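HIAXHD3 (Humicola insolens, PDB 3ZXK) probably removes arabinofuranose side chains from xylan as a family 43 arabinofuranosidase, an enzyme whose active site has been engineered to add endo-xylanase activity. Local coordinates at residues D16-E21 / G271-V276; I137-Y142 / T173-V178; I355-T360 / G521-V526. One frame throughout, in Å; residues are numbered along the deposited sequence.

How the contacts relate
From the N terminus the chain passes 16-21, a loop leading into the first blade of the family 43 propeller, and comes back against this loop at 271-276, on a strand of the last blade. Contact 1 thus closes a loop of some 250 residues and joins the two ends of the propeller. Contact 2 falls wholly within that span: 137-142 and 173-178 close a short loop, tying the link between the second and third blades to the outermost strand of the third. Contact 3 follows in series, closing a loop of about 160 residues by pairing 355-360 with 521-526 in the C-terminal concanavalin A-like domain. Centres of contacts 1 and 2 lie about 27 Å apart; those of contacts 2 and 3, about 42 Å.

Contact 1 (D16-E21 / G271-V276); sequences DHPALE and GGRIPV. With AHR (alpha-L-arabinofuranose), chain C.
Pro18 lays its CB over one face of the Arg273 guanidinium, 3.4 Å from Arg273 NH2, the two side chains crossing at about a right angle. The pair sits where the five-bladed propeller of family 43 closes on itself: 16-21 leads into the first blade, and 271-276 runs into a strand of the last. Arg273 belongs to the glycan pocket. Its chain bends at chi3 (-64°), which turns NE out of the line of the preceding carbons, and two partners lie in plane at the edge of the guanidinium. Arg273 NH1 donates to O3 of the arabinofuranose at 3.0 Å, a sugar also held by His248 and Asp267. Arg273 NE donates to a water, which in turn donates to Asp16 OD1 at 2.7 Å; this makes Asp16 a second-shell neighbour of the sugar that probably helps to position Arg273. The same OD1 takes Arg273 N in an almost straight bond of 2.9 Å, met on its anti side and 34° out of the carboxylate plane. With CG anti to the backbone N, the carboxylate of Asp16 comes in against Gly272, where a CB would clash with Asp16 CG. His17 N donates to Arg273 O, nearly along the C=O axis. Outside the two segments, Asp16 OD2 accepts from Gly507 N and Asp16 O from Arg375 NE, linking the loop to the C-terminal domain. Further along, Leu20 CD2 rests 4.1 Å from Pro275 CB. At the start of the contact a second water accepts from Asp16 N and donates to Gly271 O over 2.8 Å.

Contact 2 (I137-Y142 / T173-V178); sequences IDNCYY and TRQVRV. With XYP (beta-D-xylopyranose), chain B.
Ile137, the last residue of strand 132-137, begins the contact by setting CG1 3.5 Å from Thr173 O, with CD1 close to the same carbonyl. After the inverse gamma turn centred on Asp138, Asn139 has CG anti to the backbone N (chi1 -167°), which helps to carry its amide toward Gln175: Asn139 ND2 donates to Gln175 OE1 over 2.9 Å, nearly straight at 169°. Gln175 OE1 lies in the Asn139 amide plane, whereas the two amide planes stand 75° apart. Cys140 is tied to Cys102 by a disulfide. Tyr141 brings its hydroxyl to the same oxygen, OH donating to Gln175 OE1 at 2.7 Å. Both donors lie in the carbonyl plane of Gln175, each on a lone pair. Here ring and amide are almost coplanar, and OE1 lies at the ring edge. Two donors therefore grip one carbonyl oxygen and should limit the turning of the amide; the extended Gln175 chain carries it across from strand 175-183. Tyr142 turns instead to the glycan pocket, its OH 2.7 Å from O5 of the xylopyranose and hydrogen-bonded to Glu192. The contact fastens the link between consecutive blades onto the outermost strand of the later one, in the five-bladed beta-propeller of family 43, with the end of that link reaching the substrate site.

Contact 3 (I355-T360 / G521-V526); sequences ILRTAT and GGEVKV
Leu356 and Val524 exchange both of their backbone hydrogen bonds as an antiparallel hydrogen-bonded pair: Leu356 N reaches Val524 O at 2.9 Å, and Val524 N returns to Leu356 O at 3.0 Å. Leu356 O has a second donor in Asn514 ND2, on a strand of the facing sheet. Two residues on, Thr358 N donates to Gly522 O at 3.0 Å from above the carbonyl plane, and a water gives that oxygen a longer bond of 3.2 Å. The same water donates to Thr358 O and accepts from Gly521 N, so it bridges the two segments just past the last beta bridge. A second water accepts from both Thr358 OG1 and Gly522 N, joining the hydroxyl to the backbone. The short strand segments 355-357 and 523-526 run antiparallel, their directions 157° apart, in one sheet of the concanavalin A-like beta-sandwich, and the face bearing Leu356 and Val524 looks onto the other sheet. There Leu356 CD1 packs 3.9 Å from Val526 CG2, both residues touching Val512 of the facing sheet. On the side facing away from the other sheet, Glu523 CG stands between the backbone N and the carbonyl carbon (chi1 72°), and from there the extended chain runs beside Arg357, pointing the same way. Arg357 NE forms a salt bridge with Glu523 OE1 at 3.0 Å, on the syn side but 34° out of the carboxylate plane. The other oxygen, Glu523 OE2, lies 3.6 Å from Ile355 CG2, so the carboxylate sits between a charged and an apolar neighbour. An alanine in place of Glu523 would probably leave Arg357 NE without its carboxylate mate and uncover Ile355 CG2, freeing the arginine to turn. Ile355 CD1 also rests against Lys525 CB, 3.9 Å away.

Contact 1 (D16-E21 / G271-V276)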
# COMPACT_ATOMS: atom_id res chain seq x y z
N ASP A 16 0.39 1.27 -5.97
CA ASP A 16 -0.32 2.03 -4.94
C ASP A 16 0.38 1.94 -3.57
O ASP A 16 0.25 0.94 -2.89
CB ASP A 16 -1.74 1.47 -4.86
CG ASP A 16 -2.61 2.16 -3.86
OD1 ASP A 16 -2.50 3.39 -3.72
OD2 ASP A 16 -3.43 1.44 -3.25
N HIS A 17 1.06 3.01 -3.16
CA HIS A 17 1.83 3.08 -1.87
C HIS A 17 1.61 4.45 -1.27
O HIS A 17 2.51 5.29 -1.25
CB HIS A 17 3.32 2.68 -2.06
CG HIS A 17 3.56 1.19 -2.04
ND1 HIS A 17 3.47 0.45 -0.90
CD2 HIS A 17 3.85 0.30 -3.06
CE1 HIS A 17 3.71 -0.85 -1.19
NE2 HIS A 17 3.95 -0.94 -2.51
N PRO A 18 0.39 4.70 -0.79
CA PRO A 18 0.01 6.05 -0.35
C PRO A 18 0.56 6.47 0.99
O PRO A 18 1.06 5.63 1.76
CB PRO A 18 -1.51 5.94 -0.20
CG PRO A 18 -1.72 4.52 0.20
CD PRO A 18 -0.75 3.77 -0.67
N ALA A 19 0.44 7.78 1.27
CA ALA A 19 0.82 8.36 2.58
C ALA A 19 2.26 8.06 2.99
O ALA A 19 2.56 7.81 4.15
CB ALA A 19 -0.16 7.95 3.68
N LEU A 20 3.16 8.15 2.02
CA LEU A 20 4.53 7.71 2.21
C LEU A 20 5.28 8.53 3.25
O LEU A 20 5.05 9.73 3.39
CB LEU A 20 5.25 7.66 0.86
CG LEU A 20 5.58 9.01 0.19
CD1 LEU A 20 6.98 9.48 0.59
CD2 LEU A 20 5.46 8.89 -1.33
N GLU A 21 6.15 7.82 3.97
CA GLU A 21 7.22 8.42 4.79
C GLU A 21 8.52 7.90 4.19
O GLU A 21 8.61 6.71 3.94
CB GLU A 21 7.12 7.91 6.25
CG GLU A 21 8.32 8.26 7.16
CD GLU A 21 8.15 9.56 7.94
OE1 GLU A 21 7.13 9.73 8.65
OE2 GLU A 21 9.05 10.41 7.84
N GLY A 271 -5.53 3.26 -10.64
CA GLY A 271 -4.43 2.47 -10.12
C GLY A 271 -4.11 2.68 -8.65
O GLY A 271 -3.59 1.78 -8.00
N GLY A 272 -4.39 3.88 -8.14
CA GLY A 272 -4.02 4.24 -6.77
C GLY A 272 -3.06 5.41 -6.71
O GLY A 272 -2.98 6.20 -7.64
N ARG A 273 -2.36 5.54 -5.60
CA ARG A 273 -1.55 6.71 -5.31
C ARG A 273 -0.10 6.30 -5.36
O ARG A 273 0.34 5.42 -4.61
CB ARG A 273 -1.96 7.32 -3.97
CG ARG A 273 -3.36 7.91 -4.14
CD ARG A 273 -3.97 8.47 -2.88
NE ARG A 273 -4.20 7.49 -1.84
CZ ARG A 273 -4.53 7.81 -0.59
NH1 ARG A 273 -4.65 9.10 -0.23
NH2 ARG A 273 -4.72 6.84 0.32
N ILE A 274 0.63 6.92 -6.29
CA ILE A 274 1.95 6.45 -6.69
C ILE A 274 3.01 7.54 -6.52
O ILE A 274 2.75 8.72 -6.70
CB ILE A 274 1.91 5.87 -8.14
CG1 ILE A 274 1.71 6.98 -9.19
CG2 ILE A 274 0.82 4.78 -8.24
CD1 ILE A 274 1.61 6.45 -10.61
N PRO A 275 4.25 7.14 -6.18
CA PRO A 275 5.25 8.14 -5.85
C PRO A 275 5.97 8.77 -7.04
O PRO A 275 6.26 8.09 -8.04
CB PRO A 275 6.28 7.36 -5.01
CG PRO A 275 6.15 5.94 -5.48
CD PRO A 275 4.69 5.77 -5.83
N VAL A 276 6.24 10.07 -6.90
CA VAL A 276 7.04 10.85 -7.86
C VAL A 276 8.12 11.58 -7.05
O VAL A 276 7.93 11.89 -5.88
CB VAL A 276 6.16 11.85 -8.67
CG1 VAL A 276 5.18 11.09 -9.55
CG2 VAL A 276 5.39 12.76 -7.74
O5 AHR C . -7.76 13.31 -4.03
C5 AHR C . -7.89 12.05 -3.35
C4 AHR C . -7.32 12.10 -1.93
O4 AHR C . -7.98 13.09 -1.15
C3 AHR C . -5.85 12.50 -1.78
O3 AHR C . -4.95 11.43 -2.02
C2 AHR C . -5.73 12.95 -0.35
O2 AHR C . -4.79 14.03 -0.21
C1 AHR C . -7.13 13.45 -0.05
O HOH W 1 -4.17 4.70 -2.07
O HOH W 2 -1.39 -0.02 -8.00

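Contact 2 (I137-Y142 / T173-V178)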
# COMPACT_ATOMS: atom_id res chain seq x y z
N ILE A 137 -0.84 4.32 22.78
CA ILE A 137 -0.99 5.64 23.38
C ILE A 137 -2.46 6.07 23.22
O ILE A 137 -3.01 5.97 22.12
CB ILE A 137 -0.02 6.64 22.69
CG1 ILE A 137 1.43 6.37 23.13
CG2 ILE A 137 -0.40 8.07 23.01
CD1 ILE A 137 2.49 7.05 22.26
N ASP A 138 -3.09 6.56 24.29
CA ASP A 138 -4.52 6.91 24.30
C ASP A 138 -4.74 8.37 23.86
O ASP A 138 -5.43 9.16 24.54
CB ASP A 138 -5.14 6.71 25.70
CG ASP A 138 -5.33 5.23 26.07
OD1 ASP A 138 -5.42 4.37 25.17
OD2 ASP A 138 -5.41 4.93 27.30
N ASN A 139 -4.10 8.75 22.77
CA ASN A 139 -4.38 10.00 22.08
C ASN A 139 -4.33 9.61 20.61
O ASN A 139 -3.61 8.69 20.26
CB ASN A 139 -3.31 11.04 22.40
CG ASN A 139 -3.72 12.45 21.97
OD1 ASN A 139 -4.85 12.70 21.52
ND2 ASN A 139 -2.80 13.39 22.13
N CYS A 140 -5.13 10.26 19.78
CA CYS A 140 -5.08 9.93 18.37
C CYS A 140 -4.14 10.89 17.66
O CYS A 140 -4.43 12.09 17.57
CB CYS A 140 -6.44 9.93 17.68
SG CYS A 140 -6.21 9.53 15.91
N TYR A 141 -3.02 10.35 17.20
CA TYR A 141 -2.10 11.14 16.43
C TYR A 141 -2.48 10.97 14.96
O TYR A 141 -1.78 10.29 14.21
CB TYR A 141 -0.68 10.67 16.68
CG TYR A 141 -0.18 10.86 18.10
CD1 TYR A 141 -0.71 11.86 18.95
CD2 TYR A 141 0.85 10.06 18.58
CE1 TYR A 141 -0.22 12.03 20.24
CE2 TYR A 141 1.34 10.23 19.87
CZ TYR A 141 0.79 11.19 20.69
OH TYR A 141 1.31 11.32 21.96
N TYR A 142 -3.57 11.62 14.57
CA TYR A 142 -4.07 11.55 13.19
C TYR A 142 -3.02 12.13 12.24
O TYR A 142 -2.51 13.23 12.48
CB TYR A 142 -5.37 12.35 13.04
CG TYR A 142 -5.86 12.36 11.61
CD1 TYR A 142 -6.56 11.28 11.08
CD2 TYR A 142 -5.58 13.44 10.76
CE1 TYR A 142 -6.97 11.28 9.74
CE2 TYR A 142 -6.01 13.45 9.44
CZ TYR A 142 -6.69 12.37 8.94
OH TYR A 142 -7.11 12.38 7.63
N THR A 173 7.13 5.13 24.44
CA THR A 173 5.86 4.40 24.71
C THR A 173 4.73 5.23 25.31
O THR A 173 3.61 4.74 25.35
CB THR A 173 6.06 3.15 25.58
OG1 THR A 173 6.46 3.59 26.89
CG2 THR A 173 7.12 2.22 24.97
N ARG A 174 5.02 6.45 25.77
CA ARG A 174 4.05 7.28 26.44
C ARG A 174 4.14 8.71 25.92
O ARG A 174 5.22 9.18 25.54
CB ARG A 174 4.34 7.32 27.94
CG ARG A 174 4.16 5.99 28.65
CD ARG A 174 4.51 6.09 30.14
NE ARG A 174 5.84 6.66 30.40
CZ ARG A 174 6.06 7.91 30.83
NH1 ARG A 174 5.05 8.75 31.05
NH2 ARG A 174 7.30 8.33 31.03
N GLN A 175 3.02 9.42 25.97
CA GLN A 175 3.06 10.85 25.73
C GLN A 175 3.50 11.58 27.01
O GLN A 175 2.94 11.34 28.08
CB GLN A 175 1.68 11.29 25.34
CG GLN A 175 1.52 12.76 25.07
CD GLN A 175 0.11 13.08 24.63
OE1 GLN A 175 -0.30 12.77 23.52
NE2 GLN A 175 -0.66 13.67 25.54
N VAL A 176 4.45 12.51 26.88
CA VAL A 176 4.94 13.28 28.04
C VAL A 176 4.29 14.68 28.05
O VAL A 176 3.94 15.23 29.11
CB VAL A 176 6.50 13.36 28.08
CG1 VAL A 176 7.01 14.58 28.85
CG2 VAL A 176 7.07 12.07 28.66
N ARG A 177 4.14 15.26 26.87
CA ARG A 177 3.66 16.63 26.73
C ARG A 177 3.07 16.83 25.33
O ARG A 177 3.54 16.18 24.39
CB ARG A 177 4.85 17.58 26.92
CG ARG A 177 4.52 19.02 26.67
CD ARG A 177 5.69 19.94 26.92
NE ARG A 177 5.42 21.24 26.31
CZ ARG A 177 6.30 22.23 26.19
NH1 ARG A 177 7.54 22.09 26.64
NH2 ARG A 177 5.93 23.37 25.62
N VAL A 178 2.04 17.68 25.20
CA VAL A 178 1.58 18.12 23.86
C VAL A 178 1.51 19.64 23.80
O VAL A 178 1.01 20.29 24.73
CB VAL A 178 0.21 17.54 23.44
CG1 VAL A 178 -0.17 18.00 22.02
CG2 VAL A 178 0.23 16.03 23.46
C1 XYP B . -10.74 13.05 6.26
C2 XYP B . -11.73 12.12 6.95
C3 XYP B . -12.06 12.64 8.35
C4 XYP B . -10.76 12.85 9.14
C5 XYP B . -9.89 13.85 8.39
O2 XYP B . -12.91 11.97 6.16
O3 XYP B . -12.91 11.71 9.02
O4 XYP B . -10.99 13.27 10.49
O5 XYP B . -9.60 13.31 7.10

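Contact 3 (I355-T360 / G521-V526)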
# COMPACT_ATOMS: atom_id res chain seq x y z
N ILE A 355 -2.61 -23.53 -0.10
CA ILE A 355 -3.96 -24.09 0.09
C ILE A 355 -4.86 -23.04 0.72
O ILE A 355 -4.53 -22.46 1.76
CB ILE A 355 -3.93 -25.33 1.01
CG1 ILE A 355 -3.01 -26.40 0.42
CG2 ILE A 355 -5.35 -25.82 1.33
CD1 ILE A 355 -3.64 -27.15 -0.73
N LEU A 356 -5.96 -22.72 0.02
CA LEU A 356 -7.02 -21.87 0.57
C LEU A 356 -8.23 -22.76 0.86
O LEU A 356 -8.91 -23.25 -0.09
CB LEU A 356 -7.42 -20.79 -0.43
CG LEU A 356 -6.38 -19.72 -0.82
CD1 LEU A 356 -6.94 -18.76 -1.88
CD2 LEU A 356 -5.99 -18.94 0.43
N ARG A 357 -8.48 -23.06 2.15
CA ARG A 357 -9.72 -23.71 2.54
C ARG A 357 -10.81 -22.68 2.69
O ARG A 357 -10.55 -21.60 3.21
CB ARG A 357 -9.55 -24.46 3.86
CG ARG A 357 -8.52 -25.58 3.76
CD ARG A 357 -8.49 -26.44 5.00
NE ARG A 357 -7.77 -27.69 4.73
CZ ARG A 357 -7.40 -28.55 5.67
NH1 ARG A 357 -7.64 -28.28 6.96
NH2 ARG A 357 -6.75 -29.65 5.31
N THR A 358 -12.03 -22.96 2.23
CA THR A 358 -13.10 -21.98 2.48
C THR A 358 -13.20 -21.63 3.98
O THR A 358 -13.19 -22.52 4.86
CB THR A 358 -14.45 -22.48 1.96
OG1 THR A 358 -14.74 -23.78 2.52
CG2 THR A 358 -14.39 -22.62 0.44
N ALA A 359 -13.28 -20.34 4.27
CA ALA A 359 -13.25 -19.88 5.65
C ALA A 359 -14.55 -19.20 6.07
O ALA A 359 -14.77 -19.01 7.26
CB ALA A 359 -12.06 -18.95 5.88
N THR A 360 -15.40 -18.87 5.11
CA THR A 360 -16.66 -18.14 5.38
C THR A 360 -17.78 -18.70 4.52
O THR A 360 -17.58 -18.97 3.33
CB THR A 360 -16.50 -16.67 4.97
OG1 THR A 360 -15.35 -16.12 5.61
CG2 THR A 360 -17.71 -15.87 5.34
N GLY A 521 -15.40 -26.84 4.22
CA GLY A 521 -14.83 -28.16 3.96
C GLY A 521 -14.09 -28.23 2.64
O GLY A 521 -13.20 -29.07 2.47
N GLY A 522 -14.45 -27.33 1.72
CA GLY A 522 -13.79 -27.24 0.41
C GLY A 522 -12.45 -26.55 0.45
O GLY A 522 -12.13 -25.82 1.41
N GLU A 523 -11.65 -26.80 -0.57
CA GLU A 523 -10.36 -26.11 -0.72
C GLU A 523 -9.89 -26.08 -2.15
O GLU A 523 -10.26 -26.93 -2.99
CB GLU A 523 -9.28 -26.73 0.19
CG GLU A 523 -8.78 -28.08 -0.26
CD GLU A 523 -7.83 -28.68 0.77
OE1 GLU A 523 -8.19 -28.79 1.96
OE2 GLU A 523 -6.70 -29.06 0.41
N VAL A 524 -9.07 -25.08 -2.43
CA VAL A 524 -8.36 -25.01 -3.67
C VAL A 524 -6.88 -24.85 -3.39
O VAL A 524 -6.48 -24.45 -2.29
CB VAL A 524 -8.89 -23.87 -4.58
CG1 VAL A 524 -10.39 -24.01 -4.83
CG2 VAL A 524 -8.54 -22.51 -4.02
N LYS A 525 -6.06 -25.14 -4.40
CA LYS A 525 -4.64 -24.92 -4.29
C LYS A 525 -4.26 -23.87 -5.32
O LYS A 525 -4.54 -24.03 -6.52
CB LYS A 525 -3.86 -26.23 -4.56
CG LYS A 525 -2.33 -26.07 -4.47
CD LYS A 525 -1.58 -27.40 -4.47
CE LYS A 525 -1.73 -28.17 -5.77
NZ LYS A 525 -0.94 -29.43 -5.71
N VAL A 526 -3.61 -22.81 -4.86
CA VAL A 526 -3.06 -21.82 -5.77
C VAL A 526 -1.63 -22.23 -6.06
O VAL A 526 -0.77 -22.22 -5.17
CB VAL A 526 -3.12 -20.40 -5.16
CG1 VAL A 526 -2.88 -19.38 -6.24
CG2 VAL A 526 -4.48 -20.17 -4.52
O HOH W 3 -16.48 -25.50 1.42
O HOH W 4 -13.03 -25.29 4.48